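Local coordinates for penicillin-binding protein activator LpoA (Escherichia coli, PDB 6DR3) that regulates peptidoglycan synthesis as the outer-membrane lipoprotein that PBP1a needs to function, stimulating its transpeptidase activity in vitro, here represented by its TPR-like amino-terminal domain, at residues R127-Q132 / D146-A151; W175-R180 / Q200-N205; R180-N185 / D190-G195. All blocks are in the same frame, centred on the assembly; numbering follows the deposited sequence.

Interaction 1: R127-Q132 / D146-A151; sequences RALIAQ and DATWQA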
loop_
_atom_site.group_PDB
_atom_site.type_symbol
_atom_site.label_atom_id
_atom_site.label_comp_id
_atom_site.label_asym_id
_atom_site.label_seq_id
_atom_site.Cartn_x
_atom_site.Cartn_y
_atom_site.Cartn_z
ATOM N N ARG A 127 10.542 0.021 3.176
ATOM C CA ARG A 127 10.156 1.381 3.540
ATOM C C ARG A 127 8.751 1.707 3.049
ATOM O O ARG A 127 7.988 2.391 3.741
ATOM C CB ARG A 127 11.162 2.382 2.972
ATOM C CG ARG A 127 12.510 2.396 3.679
ATOM C CD ARG A 127 13.358 3.566 3.202
ATOM N NE ARG A 127 14.558 3.763 4.018
ATOM C CZ ARG A 127 15.814 3.595 3.601
ATOM N NH1 ARG A 127 16.085 3.226 2.353
ATOM N NH2 ARG A 127 16.816 3.806 4.444
ATOM N N ALA A 128 8.389 1.226 1.858
ATOM C CA ALA A 128 7.061 1.508 1.322
ATOM C C ALA A 128 5.984 0.802 2.137
ATOM O O ALA A 128 4.951 1.396 2.469
ATOM C CB ALA A 128 6.988 1.091 -0.147
ATOM N N LEU A 129 6.209 -0.472 2.467
ATOM C CA LEU A 129 5.269 -1.188 3.323
ATOM C C LEU A 129 5.155 -0.522 4.687
ATOM O O LEU A 129 4.053 -0.396 5.235
ATOM C CB LEU A 129 5.712 -2.643 3.477
ATOM C CG LEU A 129 5.542 -3.525 2.242
ATOM C CD1 LEU A 129 6.388 -4.779 2.369
ATOM C CD2 LEU A 129 4.078 -3.887 2.049
ATOM N N ILE A 130 6.286 -0.088 5.247
ATOM C CA ILE A 130 6.279 0.523 6.573
ATOM C C ILE A 130 5.578 1.875 6.534
ATOM O O ILE A 130 4.846 2.235 7.465
ATOM C CB ILE A 130 7.721 0.637 7.104
ATOM C CG1 ILE A 130 8.272 -0.757 7.410
ATOM C CG2 ILE A 130 7.781 1.514 8.357
ATOM C CD1 ILE A 130 9.768 -0.796 7.634
ATOM N N ALA A 131 5.788 2.648 5.466
ATOM C CA ALA A 131 5.133 3.947 5.359
ATOM C C ALA A 131 3.628 3.802 5.168
ATOM O O ALA A 131 2.862 4.669 5.603
ATOM C CB ALA A 131 5.737 4.745 4.204
ATOM N N GLN A 132 3.188 2.718 4.526
ATOM C CA GLN A 132 1.767 2.522 4.259
ATOM C C GLN A 132 1.016 1.985 5.470
ATOM O O GLN A 132 -0.155 2.328 5.666
ATOM C CB GLN A 132 1.586 1.561 3.085
ATOM C CG GLN A 132 0.143 1.419 2.603
ATOM C CD GLN A 132 -0.061 0.182 1.750
ATOM O OE1 GLN A 132 0.314 -0.923 2.145
ATOM N NE2 GLN A 132 -0.655 0.361 0.573
ATOM N N ASP A 146 2.172 -9.201 6.723
ATOM C CA ASP A 146 2.644 -10.475 6.188
ATOM C C ASP A 146 3.531 -10.283 4.968
ATOM O O ASP A 146 4.471 -11.059 4.763
ATOM C CB ASP A 146 1.455 -11.369 5.845
ATOM C CG ASP A 146 0.708 -11.834 7.075
ATOM O OD1 ASP A 146 1.228 -11.644 8.196
ATOM O OD2 ASP A 146 -0.401 -12.390 6.927
ATOM N N ALA A 147 3.246 -9.271 4.144
ATOM C CA ALA A 147 4.129 -8.964 3.023
ATOM C C ALA A 147 5.473 -8.449 3.517
ATOM O O ALA A 147 6.520 -8.797 2.959
ATOM C CB ALA A 147 3.469 -7.945 2.097
ATOM N N THR A 148 5.466 -7.620 4.563
ATOM C CA THR A 148 6.719 -7.173 5.159
ATOM C C THR A 148 7.547 -8.361 5.630
ATOM O O THR A 148 8.768 -8.392 5.440
ATOM C CB THR A 148 6.444 -6.220 6.326
ATOM O OG1 THR A 148 5.606 -5.142 5.888
ATOM C CG2 THR A 148 7.747 -5.648 6.875
ATOM N N TRP A 149 6.899 -9.357 6.239
ATOM C CA TRP A 149 7.649 -10.501 6.743
ATOM C C TRP A 149 8.204 -11.350 5.606
ATOM O O TRP A 149 9.350 -11.809 5.676
ATOM C CB TRP A 149 6.785 -11.363 7.659
ATOM C CG TRP A 149 7.579 -12.501 8.196
ATOM C CD1 TRP A 149 7.390 -13.831 7.952
ATOM C CD2 TRP A 149 8.733 -12.408 9.038
ATOM N NE1 TRP A 149 8.347 -14.571 8.605
ATOM C CE2 TRP A 149 9.182 -13.719 9.280
ATOM C CE3 TRP A 149 9.423 -11.339 9.621
ATOM C CZ2 TRP A 149 10.290 -13.990 10.078
ATOM C CZ3 TRP A 149 10.520 -11.612 10.414
ATOM C CH2 TRP A 149 10.943 -12.926 10.636
ATOM N N GLN A 150 7.416 -11.583 4.553
ATOM C CA GLN A 150 7.929 -12.374 3.439
ATOM C C GLN A 150 9.170 -11.726 2.842
ATOM O O GLN A 150 10.141 -12.417 2.510
ATOM C CB GLN A 150 6.861 -12.566 2.362
ATOM C CG GLN A 150 7.411 -13.271 1.115
ATOM C CD GLN A 150 6.338 -13.705 0.135
ATOM O OE1 GLN A 150 6.357 -13.315 -1.034
ATOM N NE2 GLN A 150 5.411 -14.532 0.598
ATOM N N ALA A 151 9.159 -10.398 2.695
ATOM C CA ALA A 151 10.329 -9.707 2.166
ATOM C C ALA A 151 11.535 -9.899 3.076
ATOM O O ALA A 151 12.657 -10.109 2.599
ATOM C CB ALA A 151 10.023 -8.220 1.985
#

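Interaction 2: W175-R180 / Q200-N205; sequences WLDLQR and QKRYPN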
loop_
_atom_site.group_PDB
_atom_site.type_symbol
_atom_site.label_atom_id
_atom_site.label_comp_id
_atom_site.label_asym_id
_atom_site.label_seq_id
_atom_site.Cartn_x
_atom_site.Cartn_y
_atom_site.Cartn_z
ATOM N N TRP A 175 11.916 -4.315 12.673
ATOM C CA TRP A 175 11.685 -5.405 11.732
ATOM C C TRP A 175 12.970 -6.171 11.456
ATOM O O TRP A 175 12.968 -7.406 11.413
ATOM C CB TRP A 175 11.103 -4.864 10.427
ATOM C CG TRP A 175 9.619 -4.654 10.454
ATOM C CD1 TRP A 175 8.955 -3.469 10.307
ATOM C CD2 TRP A 175 8.613 -5.656 10.636
ATOM N NE1 TRP A 175 7.599 -3.673 10.383
ATOM C CE2 TRP A 175 7.362 -5.007 10.585
ATOM C CE3 TRP A 175 8.646 -7.039 10.835
ATOM C CZ2 TRP A 175 6.158 -5.693 10.727
ATOM C CZ3 TRP A 175 7.450 -7.718 10.975
ATOM C CH2 TRP A 175 6.224 -7.046 10.921
ATOM N N LEU A 176 14.079 -5.454 11.260
ATOM C CA LEU A 176 15.352 -6.119 11.010
ATOM C C LEU A 176 15.827 -6.893 12.231
ATOM O O LEU A 176 16.525 -7.902 12.087
ATOM C CB LEU A 176 16.403 -5.092 10.587
ATOM C CG LEU A 176 16.124 -4.376 9.261
ATOM C CD1 LEU A 176 17.149 -3.281 9.025
ATOM C CD2 LEU A 176 16.114 -5.357 8.097
ATOM N N ASP A 177 15.461 -6.447 13.434
ATOM C CA ASP A 177 15.800 -7.213 14.627
ATOM C C ASP A 177 15.045 -8.535 14.659
ATOM O O ASP A 177 15.621 -9.577 14.988
ATOM C CB ASP A 177 15.501 -6.394 15.882
ATOM C CG ASP A 177 16.081 -7.021 17.132
ATOM O OD1 ASP A 177 17.273 -6.786 17.416
ATOM O OD2 ASP A 177 15.351 -7.763 17.819
ATOM N N LEU A 178 13.754 -8.519 14.316
ATOM C CA LEU A 178 12.993 -9.763 14.270
ATOM C C LEU A 178 13.527 -10.686 13.185
ATOM O O LEU A 178 13.558 -11.910 13.358
ATOM C CB LEU A 178 11.511 -9.467 14.040
ATOM C CG LEU A 178 10.565 -10.673 14.033
ATOM C CD1 LEU A 178 10.610 -11.419 15.359
ATOM C CD2 LEU A 178 9.143 -10.232 13.720
ATOM N N GLN A 179 13.942 -10.114 12.052
ATOM C CA GLN A 179 14.601 -10.900 11.013
ATOM C C GLN A 179 15.780 -11.677 11.589
ATOM O O GLN A 179 15.939 -12.874 11.325
ATOM C CB GLN A 179 15.061 -9.974 9.886
ATOM C CG GLN A 179 15.603 -10.686 8.659
ATOM C CD GLN A 179 16.182 -9.717 7.643
ATOM O OE1 GLN A 179 16.916 -8.795 7.998
ATOM N NE2 GLN A 179 15.844 -9.915 6.375
ATOM N N ARG A 180 16.618 -11.005 12.383
ATOM C CA ARG A 180 17.767 -11.675 12.986
ATOM C C ARG A 180 17.327 -12.755 13.964
ATOM O O ARG A 180 17.917 -13.841 14.009
ATOM C CB ARG A 180 18.663 -10.655 13.688
ATOM C CG ARG A 180 19.630 -9.935 12.763
ATOM C CD ARG A 180 21.072 -10.161 13.191
ATOM N NE ARG A 180 21.426 -11.579 13.206
ATOM C CZ ARG A 180 22.591 -12.057 13.635
ATOM N NH1 ARG A 180 23.527 -11.235 14.091
ATOM N NH2 ARG A 180 22.821 -13.363 13.609
ATOM N N GLN A 200 8.795 -8.802 20.974
ATOM C CA GLN A 200 7.592 -8.002 21.175
ATOM C C GLN A 200 7.777 -7.021 22.324
ATOM O O GLN A 200 7.266 -5.896 22.280
ATOM C CB GLN A 200 6.394 -8.917 21.430
ATOM C CG GLN A 200 5.950 -9.703 20.198
ATOM C CD GLN A 200 4.807 -10.660 20.486
ATOM O OE1 GLN A 200 4.951 -11.608 21.258
ATOM N NE2 GLN A 200 3.663 -10.418 19.860
ATOM N N LYS A 201 8.514 -7.424 23.358
ATOM C CA LYS A 201 8.797 -6.535 24.476
ATOM C C LYS A 201 9.974 -5.610 24.197
ATOM O O LYS A 201 10.153 -4.624 24.919
ATOM C CB LYS A 201 9.063 -7.357 25.740
ATOM C CG LYS A 201 7.803 -7.960 26.339
ATOM C CD LYS A 201 8.109 -9.089 27.310
ATOM C CE LYS A 201 6.851 -9.530 28.045
ATOM N NZ LYS A 201 7.028 -10.823 28.764
ATOM N N ARG A 202 10.777 -5.905 23.172
ATOM C CA ARG A 202 11.835 -4.989 22.759
ATOM C C ARG A 202 11.283 -3.843 21.922
ATOM O O ARG A 202 11.682 -2.689 22.108
ATOM C CB ARG A 202 12.904 -5.735 21.958
ATOM C CG ARG A 202 14.003 -6.358 22.786
ATOM C CD ARG A 202 15.258 -6.549 21.945
ATOM N NE ARG A 202 15.055 -7.453 20.820
ATOM C CZ ARG A 202 14.974 -8.777 20.921
ATOM N NH1 ARG A 202 15.062 -9.369 22.105
ATOM N NH2 ARG A 202 14.797 -9.512 19.832
ATOM N N TYR A 203 10.376 -4.146 20.997
ATOM C CA TYR A 203 9.807 -3.161 20.080
ATOM C C TYR A 203 8.289 -3.230 20.184
ATOM O O TYR A 203 7.602 -3.622 19.233
ATOM C CB TYR A 203 10.283 -3.409 18.650
ATOM C CG TYR A 203 11.776 -3.235 18.465
ATOM C CD1 TYR A 203 12.327 -1.978 18.245
ATOM C CD2 TYR A 203 12.635 -4.326 18.509
ATOM C CE1 TYR A 203 13.689 -1.814 18.075
ATOM C CE2 TYR A 203 14.000 -4.169 18.340
ATOM C CZ TYR A 203 14.521 -2.911 18.124
ATOM O OH TYR A 203 15.876 -2.746 17.953
ATOM N N PRO A 204 7.730 -2.855 21.336
ATOM C CA PRO A 204 6.273 -2.969 21.516
ATOM C C PRO A 204 5.469 -2.078 20.586
ATOM O O PRO A 204 4.273 -2.332 20.393
ATOM C CB PRO A 204 6.070 -2.577 22.985
ATOM C CG PRO A 204 7.247 -1.718 23.311
ATOM C CD PRO A 204 8.390 -2.287 22.525
ATOM N N ASN A 205 6.076 -1.041 20.007
ATOM C CA ASN A 205 5.370 -0.172 19.075
ATOM C C ASN A 205 5.358 -0.714 17.653
ATOM O O ASN A 205 4.583 -0.219 16.826
ATOM C CB ASN A 205 5.998 1.225 19.076
ATOM C CG ASN A 205 5.195 2.224 18.262
ATOM O OD1 ASN A 205 3.967 2.156 18.210
ATOM N ND2 ASN A 205 5.888 3.154 17.613
HETATM O O HOH W 1 17.954 -4.254 17.565
#

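Interaction 3: R180-N185 / D190-G195; sequences RVWFDN and DMMKAG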
loop_
_atom_site.group_PDB
_atom_site.type_symbol
_atom_site.label_atom_id
_atom_site.label_comp_id
_atom_site.label_asym_id
_atom_site.label_seq_id
_atom_site.Cartn_x
_atom_site.Cartn_y
_atom_site.Cartn_z
ATOM N N ARG A 180 16.618 -11.005 12.383
ATOM C CA ARG A 180 17.767 -11.675 12.986
ATOM C C ARG A 180 17.327 -12.755 13.964
ATOM O O ARG A 180 17.917 -13.841 14.009
ATOM C CB ARG A 180 18.663 -10.655 13.688
ATOM C CG ARG A 180 19.630 -9.935 12.763
ATOM C CD ARG A 180 21.072 -10.161 13.191
ATOM N NE ARG A 180 21.426 -11.579 13.206
ATOM C CZ ARG A 180 22.591 -12.057 13.635
ATOM N NH1 ARG A 180 23.527 -11.235 14.091
ATOM N NH2 ARG A 180 22.821 -13.363 13.609
ATOM N N VAL A 181 16.301 -12.473 14.771
ATOM C CA VAL A 181 15.736 -13.504 15.636
ATOM C C VAL A 181 15.373 -14.729 14.812
ATOM O O VAL A 181 15.578 -15.873 15.241
ATOM C CB VAL A 181 14.518 -12.951 16.402
ATOM C CG1 VAL A 181 13.802 -14.059 17.172
ATOM C CG2 VAL A 181 14.949 -11.840 17.350
ATOM N N TRP A 182 14.837 -14.508 13.609
ATOM C CA TRP A 182 14.470 -15.624 12.746
ATOM C C TRP A 182 15.706 -16.349 12.225
ATOM O O TRP A 182 15.752 -17.585 12.220
ATOM C CB TRP A 182 13.605 -15.133 11.587
ATOM C CG TRP A 182 13.160 -16.236 10.684
ATOM C CD1 TRP A 182 12.273 -17.231 10.980
ATOM C CD2 TRP A 182 13.578 -16.460 9.334
ATOM N NE1 TRP A 182 12.115 -18.063 9.898
ATOM C CE2 TRP A 182 12.905 -17.610 8.873
ATOM C CE3 TRP A 182 14.455 -15.799 8.470
ATOM C CZ2 TRP A 182 13.084 -18.114 7.587
ATOM C CZ3 TRP A 182 14.631 -16.302 7.191
ATOM C CH2 TRP A 182 13.949 -17.447 6.763
ATOM N N PHE A 183 16.720 -15.601 11.779
ATOM C CA PHE A 183 17.957 -16.229 11.324
ATOM C C PHE A 183 18.562 -17.112 12.409
ATOM O O PHE A 183 19.119 -18.176 12.116
ATOM C CB PHE A 183 18.973 -15.164 10.899
ATOM C CG PHE A 183 18.623 -14.436 9.623
ATOM C CD1 PHE A 183 17.879 -15.045 8.622
ATOM C CD2 PHE A 183 19.060 -13.135 9.423
ATOM C CE1 PHE A 183 17.572 -14.367 7.455
ATOM C CE2 PHE A 183 18.756 -12.454 8.260
ATOM C CZ PHE A 183 18.012 -13.071 7.274
ATOM N N ASP A 184 18.460 -16.692 13.670
ATOM C CA ASP A 184 19.206 -17.323 14.750
ATOM C C ASP A 184 18.482 -18.490 15.406
ATOM O O ASP A 184 19.144 -19.347 16.002
ATOM C CB ASP A 184 19.548 -16.281 15.822
ATOM C CG ASP A 184 20.552 -15.251 15.334
ATOM O OD1 ASP A 184 21.023 -15.376 14.183
ATOM O OD2 ASP A 184 20.871 -14.320 16.102
ATOM N N ASN A 185 17.153 -18.556 15.319
ATOM C CA ASN A 185 16.389 -19.566 16.041
ATOM C C ASN A 185 15.491 -20.410 15.149
ATOM O O ASN A 185 14.749 -21.251 15.669
ATOM C CB ASN A 185 15.531 -18.902 17.129
ATOM C CG ASN A 185 16.366 -18.162 18.157
ATOM O OD1 ASN A 185 16.831 -18.748 19.133
ATOM N ND2 ASN A 185 16.557 -16.865 17.944
ATOM N N ASP A 190 10.672 -23.902 19.760
ATOM C CA ASP A 190 10.398 -23.431 21.113
ATOM C C ASP A 190 11.163 -22.147 21.412
ATOM O O ASP A 190 10.604 -21.193 21.966
ATOM C CB ASP A 190 10.752 -24.518 22.127
ATOM C CG ASP A 190 9.909 -25.769 21.957
ATOM O OD1 ASP A 190 8.927 -25.724 21.188
ATOM O OD2 ASP A 190 10.229 -26.795 22.593
ATOM N N MET A 191 12.450 -22.105 21.060
ATOM C CA MET A 191 13.225 -20.886 21.257
ATOM C C MET A 191 12.769 -19.780 20.315
ATOM O O MET A 191 12.851 -18.598 20.665
ATOM C CB MET A 191 14.714 -21.170 21.062
ATOM C CG MET A 191 15.351 -21.947 22.204
ATOM S SD MET A 191 15.435 -20.997 23.738
ATOM C CE MET A 191 16.723 -19.819 23.343
ATOM N N MET A 192 12.293 -20.140 19.122
ATOM C CA MET A 192 11.740 -19.140 18.215
ATOM C C MET A 192 10.565 -18.419 18.857
ATOM O O MET A 192 10.477 -17.186 18.815
ATOM C CB MET A 192 11.302 -19.799 16.908
ATOM C CG MET A 192 10.686 -18.823 15.906
ATOM S SD MET A 192 11.819 -17.515 15.408
ATOM C CE MET A 192 13.035 -18.512 14.582
ATOM N N LYS A 193 9.635 -19.177 19.439
ATOM C CA LYS A 193 8.483 -18.559 20.085
ATOM C C LYS A 193 8.923 -17.627 21.206
ATOM O O LYS A 193 8.402 -16.514 21.341
ATOM C CB LYS A 193 7.540 -19.636 20.623
ATOM C CG LYS A 193 6.137 -19.128 20.905
ATOM C CD LYS A 193 5.251 -20.204 21.508
ATOM C CE LYS A 193 3.779 -19.883 21.293
ATOM N NZ LYS A 193 3.430 -18.495 21.709
ATOM N N ALA A 194 9.887 -18.062 22.018
ATOM C CA ALA A 194 10.379 -17.220 23.104
ATOM C C ALA A 194 11.119 -16.002 22.564
ATOM O O ALA A 194 10.982 -14.897 23.102
ATOM C CB ALA A 194 11.285 -18.035 24.026
ATOM N N GLY A 195 11.909 -16.184 21.507
ATOM C CA GLY A 195 12.580 -15.047 20.898
ATOM C C GLY A 195 11.601 -14.026 20.352
ATOM O O GLY A 195 11.843 -12.818 20.428
#

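Interaction 1: R127-Q132 / D146-A151
Within the TPR-like helical array of the LpoA amino-terminal domain, Leu129 of helix 123-132 packs against Ala147 and Thr148 of the next long helix, 138-153. The two segments run in roughly opposite directions, and their nearest backbone approach is at Leu129 and Thr148, whose CA atoms are 6.4 Å apart. Leu129 carries its side of the contact. Its CG is turned anti to the carbonyl carbon (chi1 -72°), which sends the fork of the side chain across to the facing helix. One branch, CD2, meets the methyl CB of Ala147 at 4.1 Å. The other, CD1, lies over the backbone of that helix, 3.7 Å from Thr148 CA. Thr148 slides past Leu129 in the opposite sense, bringing its OG1 to 3.5 Å from Leu129 CB, while its CG2 methyl touches Trp175 of helix 170-185.

The polar atoms nearby find partners through Asn144. Thr148 OG1 hydrogen-bonds to Asn144 O, one turn back in the same helix, and the side-chain ND2 of Asn144 reaches across to Leu129 O and Gln132 OE1, tying the end of helix 123-132 to its neighbour. Leu129 also touches Ile114 of helix 103-117, so it packs against both the preceding and the following helix.

No hydrogen bond passes directly between the two segments, so they meet through van der Waals contact alone. Because the buried threonine hydroxyl already has a backbone acceptor in its own helix, it can lie against leucine carbons without needing a polar partner across the interface.

Interaction 2: W175-R180 / Q200-N205
With its CG anti to the backbone N (chi1 -169°), Asp177 holds its carboxylate out toward Arg202, whose side chain bends at chi3 (-62°) to bring NE and NH2 to a single oxygen. Asp177 OD2 takes both: the bond from Arg202 NH2 is 2.7 Å long and meets OD2 nearly along the C-O bond, whereas the one from Arg202 NE to OD2, at 3.0 Å, is bent and weak. OD2 sits at the edge of the guanidinium, close to its plane, but the carboxylate itself is turned 66° from that plane, so this salt bridge is not a flat two-oxygen pairing.

The other oxygen works through water. Asp177 OD1 accepts from a water at 2.6 Å, and the same water hydrogen-bonds to Tyr203 OH, lying in the plane of the phenol ring. Lower on the side chain, Asp177 CB comes within 3.6 Å of Tyr203 CE2.

Tyr203 is the first residue to leave helical geometry after helix 189-202, so the contact fastens the end of that helix, at the surface, to the middle of helix 170-185. Trp199 touches Asp177 and Tyr203, and helix 138-153 receives Trp175 and Leu178.

Interaction 3: R180-N185 / D190-G195
Met192 lays its terminal methyl beside Trp182 and Asn185 at the meeting of helices 170-185 and 189-202. Its chain leaves the backbone extended, then folds back at chi2 (61°) and again at chi3, which brings CE close to the facing helix. There CE lies 3.9 Å from Trp182 CD1, set obliquely to the indole, and 3.6 Å from Asn185 CB; it also comes to 3.7 Å from Val181 O. The modelled approach of this methyl to the Asn185 backbone is implausibly short, so the exact placing of CE is doubtful.

To one side of the methionine, Val181 points CG1 at the bare backbone of Gly195, with 3.9 Å between CG1 and Gly195 C. With no side chain at Gly195, the valine methyl rests directly on main-chain atoms. Near the turn, Asn185 OD1 touches Met191 CB at 3.8 Å.

The second shell fixes the amide. Asn185 ND2 donates to Val181 O, one turn earlier, over 3.0 Å and with a nearly straight N-H...O angle of 167°. The donor lies in the carbonyl plane on a lone pair, and the acceptor lies close to the amide plane, so the bond settles the rotation of the Asn185 side chain and leaves OD1 facing Met191. Further out, the Met191 backbone N is bonded to Asp188 OD1 at the start of its helix.

The two helices form an antiparallel hairpin: their short segments pass 9.5 Å apart at 161°, joined by a brief turn. Trp182 also meets Trp149 of helix 138-153 edge-to-face, and Phe183, directed away from helix 189-202, packs on helix 157-161.

How the interactions relate
Interactions 2 and 3 belong to one hairpin, helices 170-185 and 189-202: interaction 3 is nested near the turn, and interaction 2 lies farther from it, where helix 189-202 ends, about 11 Å away between centres. They adjoin where Arg202 NH2 passes 3.4 Å from Val181 CG2. Interaction 1 precedes both in the chain and lies deeper in the domain, its centre about 14 Å from that of interaction 2 and 20 Å from that of interaction 3. Helix 138-153 makes the connection: Trp149 CZ3 packs 3.7 Å from Leu178 CG, and Trp149 CH2 packs 3.6 Å from Trp182 CB. Interaction 1 is buried and apolar; of the two surface contacts, interaction 2 has a salt bridge and interaction 3 mainly apolar packing.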